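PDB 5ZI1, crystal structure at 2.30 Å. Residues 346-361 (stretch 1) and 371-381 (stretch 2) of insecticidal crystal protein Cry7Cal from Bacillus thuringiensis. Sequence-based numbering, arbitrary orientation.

Stretch 1 (346-361) TFDLLSKDIYQTYSIA
Stretch 2, residues 371-381: QAVPLLRLYGI

Two antiparallel strands, one running on through A361 and the other spanning 371-381, are held together chiefly by backbone hydrogen bonds. D353 and I381 bond reciprocally, D353 N to I381 O at 2.9 Å and I381 N to D353 O at 3.0 Å. Y358 and R377 repeat the pattern, Y358 N to R377 O at 2.9 Å and R377 N to Y358 O at 2.8 Å. Between them the register slips by one residue in a beta bulge: Y355 N gives a bond to Y379 O (3.0 Å), while Y379 N gives one to Q356 O (2.9 Å), so two residues of the first strand share one partner. Y355 takes the break in backbone angles, phi/psi -97/-4, where its neighbours stay extended. On either side of the Y358-R377 pair, T357 with L378 and S359 with L376 form non-hydrogen-bonded pairs.

The strand is entered through a type II turn from L349 to K352, closed by K352 N to L349 O at 3.0 Å, with S351 at phi/psi 85/-9.

Alternation sorts the side chains. Q356, Y358, R377 and Y379 share one face. There the guanidinium of R377 (chi1 t, chi2 t, chi3 m) lies with Y358 CD2 over its face, 3.1 Å from R377 NH2, and that same NH2 gives a hydrogen bond to Y379 OH at 3.2 Å. Q356, extended (t, t), sets NE2 over the face of the Y379 ring, 3.3 Å from Y379 CD1. At the bulge, Y379 CB lies over the face of the Y355 ring (chi1 p), 4.0 Å from the centroid of that ring.

I354, T357, L376 and L378 line the opposite face. L378 (m, t) packs its CG 3.7 Å from F347 CE2, and T357 CG2 meets L378 CD2 at 3.6 Å. G380 fits closely: an ideal CB would lie 2.8 Å from I354 CD1, a clash.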

# COMPACT_ATOMS: atom_id res chain seq x y z
N THR A 346 6.34 -28.78 -0.57
CA THR A 346 5.81 -27.87 -1.58
C THR A 346 4.43 -27.43 -1.13
O THR A 346 3.54 -28.27 -0.91
CB THR A 346 5.77 -28.53 -2.96
OG1 THR A 346 7.10 -28.89 -3.35
CG2 THR A 346 5.22 -27.56 -3.99
N PHE A 347 4.26 -26.12 -0.94
CA PHE A 347 2.94 -25.55 -0.74
C PHE A 347 2.37 -25.18 -2.11
O PHE A 347 3.03 -24.48 -2.89
CB PHE A 347 3.00 -24.30 0.14
CG PHE A 347 3.65 -24.49 1.51
CD1 PHE A 347 5.02 -24.36 1.67
CD2 PHE A 347 2.87 -24.68 2.64
CE1 PHE A 347 5.61 -24.47 2.94
CE2 PHE A 347 3.45 -24.78 3.90
CZ PHE A 347 4.82 -24.67 4.06
N ASP A 348 1.15 -25.63 -2.41
CA ASP A 348 0.47 -25.27 -3.66
C ASP A 348 -0.55 -24.19 -3.33
O ASP A 348 -1.56 -24.46 -2.68
CB ASP A 348 -0.19 -26.49 -4.29
CG ASP A 348 0.81 -27.59 -4.62
OD1 ASP A 348 0.78 -28.65 -3.93
OD2 ASP A 348 1.60 -27.42 -5.58
N LEU A 349 -0.26 -22.96 -3.75
CA LEU A 349 -1.01 -21.80 -3.29
C LEU A 349 -1.86 -21.11 -4.36
O LEU A 349 -2.63 -20.21 -4.01
CB LEU A 349 -0.07 -20.77 -2.67
CG LEU A 349 0.88 -21.37 -1.63
CD1 LEU A 349 1.67 -20.25 -1.02
CD2 LEU A 349 0.13 -22.14 -0.55
N LEU A 350 -1.77 -21.52 -5.63
CA LEU A 350 -2.72 -21.03 -6.64
C LEU A 350 -4.14 -21.12 -6.09
O LEU A 350 -4.51 -22.11 -5.46
CB LEU A 350 -2.58 -21.84 -7.92
CG LEU A 350 -3.60 -21.54 -9.03
CD1 LEU A 350 -3.47 -20.10 -9.53
CD2 LEU A 350 -3.54 -22.52 -10.19
N SER A 351 -4.89 -20.04 -6.25
CA SER A 351 -6.31 -19.85 -5.90
C SER A 351 -6.50 -19.45 -4.45
O SER A 351 -7.64 -19.16 -4.06
CB SER A 351 -7.20 -21.09 -6.09
OG SER A 351 -6.73 -22.23 -5.37
N LYS A 352 -5.47 -19.47 -3.61
CA LYS A 352 -5.63 -19.23 -2.18
C LYS A 352 -5.08 -17.87 -1.79
O LYS A 352 -3.99 -17.48 -2.20
CB LYS A 352 -4.90 -20.30 -1.37
CG LYS A 352 -5.39 -21.72 -1.62
CD LYS A 352 -4.68 -22.70 -0.70
CE LYS A 352 -5.22 -24.13 -0.86
NZ LYS A 352 -4.36 -24.92 -1.77
N ASP A 353 -5.83 -17.16 -0.95
CA ASP A 353 -5.27 -16.08 -0.16
C ASP A 353 -4.74 -16.70 1.12
O ASP A 353 -5.52 -17.12 1.98
CB ASP A 353 -6.29 -15.00 0.17
CG ASP A 353 -6.45 -13.99 -0.92
OD1 ASP A 353 -5.68 -14.06 -1.92
OD2 ASP A 353 -7.34 -13.14 -0.76
N ILE A 354 -3.42 -16.75 1.26
CA ILE A 354 -2.80 -17.06 2.54
C ILE A 354 -2.83 -15.78 3.37
O ILE A 354 -2.07 -14.85 3.09
CB ILE A 354 -1.37 -17.57 2.37
CG1 ILE A 354 -1.36 -18.75 1.39
CG2 ILE A 354 -0.76 -17.90 3.77
CD1 ILE A 354 -2.24 -19.93 1.82
N TYR A 355 -3.69 -15.75 4.37
CA TYR A 355 -3.90 -14.60 5.24
C TYR A 355 -3.13 -14.68 6.55
O TYR A 355 -3.17 -13.71 7.33
CB TYR A 355 -5.39 -14.45 5.54
CG TYR A 355 -6.00 -15.66 6.25
CD1 TYR A 355 -5.92 -15.79 7.63
CD2 TYR A 355 -6.64 -16.67 5.53
CE1 TYR A 355 -6.46 -16.88 8.29
CE2 TYR A 355 -7.19 -17.77 6.19
CZ TYR A 355 -7.09 -17.87 7.57
OH TYR A 355 -7.63 -18.93 8.24
N GLN A 356 -2.43 -15.78 6.83
CA GLN A 356 -1.71 -15.91 8.09
C GLN A 356 -0.66 -16.99 7.98
O GLN A 356 -0.85 -17.98 7.27
CB GLN A 356 -2.67 -16.25 9.24
CG GLN A 356 -2.02 -16.27 10.59
CD GLN A 356 -2.97 -16.65 11.70
OE1 GLN A 356 -3.23 -15.85 12.59
NE2 GLN A 356 -3.47 -17.89 11.66
N THR A 357 0.46 -16.79 8.68
CA THR A 357 1.49 -17.82 8.80
C THR A 357 1.88 -17.98 10.26
O THR A 357 1.70 -17.07 11.08
CB THR A 357 2.75 -17.51 7.97
OG1 THR A 357 3.35 -16.29 8.45
CG2 THR A 357 2.40 -17.35 6.49
N TYR A 358 2.40 -19.17 10.58
CA TYR A 358 2.93 -19.50 11.90
C TYR A 358 4.27 -20.17 11.67
O TYR A 358 4.39 -21.02 10.78
CB TYR A 358 1.98 -20.43 12.68
CG TYR A 358 2.56 -21.05 13.95
CD1 TYR A 358 2.67 -20.31 15.13
CD2 TYR A 358 3.00 -22.37 13.96
CE1 TYR A 358 3.21 -20.86 16.27
CE2 TYR A 358 3.53 -22.94 15.12
CZ TYR A 358 3.62 -22.18 16.26
OH TYR A 358 4.14 -22.75 17.40
N SER A 359 5.29 -19.77 12.43
CA SER A 359 6.62 -20.33 12.23
C SER A 359 7.31 -20.59 13.56
O SER A 359 7.00 -19.97 14.58
CB SER A 359 7.49 -19.39 11.37
OG SER A 359 7.75 -18.18 12.05
N ILE A 360 8.24 -21.54 13.54
CA ILE A 360 9.19 -21.75 14.64
C ILE A 360 10.56 -21.36 14.13
O ILE A 360 11.02 -21.89 13.12
CB ILE A 360 9.22 -23.21 15.16
CG1 ILE A 360 7.83 -23.71 15.57
CG2 ILE A 360 10.17 -23.33 16.39
CD1 ILE A 360 7.34 -23.11 16.86
N ALA A 361 11.22 -20.46 14.85
CA ALA A 361 12.59 -20.08 14.54
C ALA A 361 13.52 -20.66 15.60
O ALA A 361 13.16 -20.72 16.79
CB ALA A 361 12.76 -18.55 14.45
N GLN A 371 21.05 -21.38 11.36
CA GLN A 371 19.75 -20.72 11.50
C GLN A 371 18.70 -21.70 11.01
O GLN A 371 18.87 -22.32 9.95
CB GLN A 371 19.69 -19.41 10.72
CG GLN A 371 20.97 -18.63 10.77
CD GLN A 371 21.16 -17.86 12.07
OE1 GLN A 371 20.21 -17.64 12.84
NE2 GLN A 371 22.38 -17.42 12.30
N ALA A 372 17.62 -21.84 11.77
CA ALA A 372 16.68 -22.93 11.53
C ALA A 372 15.25 -22.41 11.55
O ALA A 372 14.86 -21.67 12.46
CB ALA A 372 16.86 -24.04 12.58
N VAL A 373 14.48 -22.81 10.54
CA VAL A 373 13.03 -22.67 10.55
C VAL A 373 12.44 -24.07 10.35
O VAL A 373 12.10 -24.45 9.22
CB VAL A 373 12.55 -21.69 9.47
CG1 VAL A 373 11.03 -21.59 9.52
CG2 VAL A 373 13.21 -20.30 9.67
N PRO A 374 12.33 -24.88 11.40
CA PRO A 374 11.90 -26.27 11.20
C PRO A 374 10.41 -26.41 10.98
O PRO A 374 9.97 -27.48 10.52
CB PRO A 374 12.34 -26.98 12.49
CG PRO A 374 12.50 -25.90 13.51
CD PRO A 374 12.84 -24.63 12.77
N LEU A 375 9.62 -25.36 11.23
CA LEU A 375 8.18 -25.45 11.04
C LEU A 375 7.64 -24.14 10.47
O LEU A 375 8.00 -23.05 10.94
CB LEU A 375 7.50 -25.81 12.36
CG LEU A 375 5.98 -25.92 12.34
CD1 LEU A 375 5.55 -26.90 13.43
CD2 LEU A 375 5.26 -24.59 12.55
N LEU A 376 6.79 -24.27 9.45
CA LEU A 376 6.09 -23.15 8.82
C LEU A 376 4.70 -23.64 8.43
O LEU A 376 4.58 -24.59 7.66
CB LEU A 376 6.84 -22.64 7.59
CG LEU A 376 6.26 -21.45 6.79
CD1 LEU A 376 6.35 -20.17 7.59
CD2 LEU A 376 7.00 -21.31 5.48
N ARG A 377 3.67 -23.01 8.98
CA ARG A 377 2.28 -23.37 8.73
C ARG A 377 1.57 -22.19 8.05
O ARG A 377 1.64 -21.06 8.54
CB ARG A 377 1.60 -23.74 10.05
CG ARG A 377 0.15 -24.16 9.99
CD ARG A 377 -0.44 -24.17 11.39
NE ARG A 377 0.38 -24.98 12.28
CZ ARG A 377 0.64 -24.68 13.55
NH1 ARG A 377 1.39 -25.50 14.27
NH2 ARG A 377 0.16 -23.57 14.11
N LEU A 378 0.89 -22.46 6.94
CA LEU A 378 0.15 -21.44 6.21
C LEU A 378 -1.35 -21.63 6.41
O LEU A 378 -1.85 -22.76 6.39
CB LEU A 378 0.46 -21.48 4.71
CG LEU A 378 1.89 -21.47 4.18
CD1 LEU A 378 1.88 -21.01 2.73
CD2 LEU A 378 2.78 -20.60 5.01
N TYR A 379 -2.06 -20.52 6.57
CA TYR A 379 -3.51 -20.48 6.67
C TYR A 379 -4.07 -19.80 5.42
O TYR A 379 -3.73 -18.63 5.14
CB TYR A 379 -3.97 -19.73 7.91
CG TYR A 379 -3.50 -20.29 9.24
CD1 TYR A 379 -2.18 -20.12 9.66
CD2 TYR A 379 -4.39 -20.92 10.10
CE1 TYR A 379 -1.76 -20.61 10.89
CE2 TYR A 379 -3.97 -21.41 11.34
CZ TYR A 379 -2.66 -21.25 11.73
OH TYR A 379 -2.23 -21.73 12.96
N GLY A 380 -4.96 -20.49 4.71
CA GLY A 380 -5.45 -20.01 3.44
C GLY A 380 -6.96 -20.05 3.33
O GLY A 380 -7.65 -20.71 4.11
N ILE A 381 -7.47 -19.32 2.35
CA ILE A 381 -8.90 -19.33 2.04
C ILE A 381 -9.04 -19.13 0.55
O ILE A 381 -8.35 -18.29 -0.04
CB ILE A 381 -9.67 -18.24 2.83
CG1 ILE A 381 -11.18 -18.39 2.60
CG2 ILE A 381 -9.17 -16.80 2.48
CD1 ILE A 381 -12.05 -17.42 3.40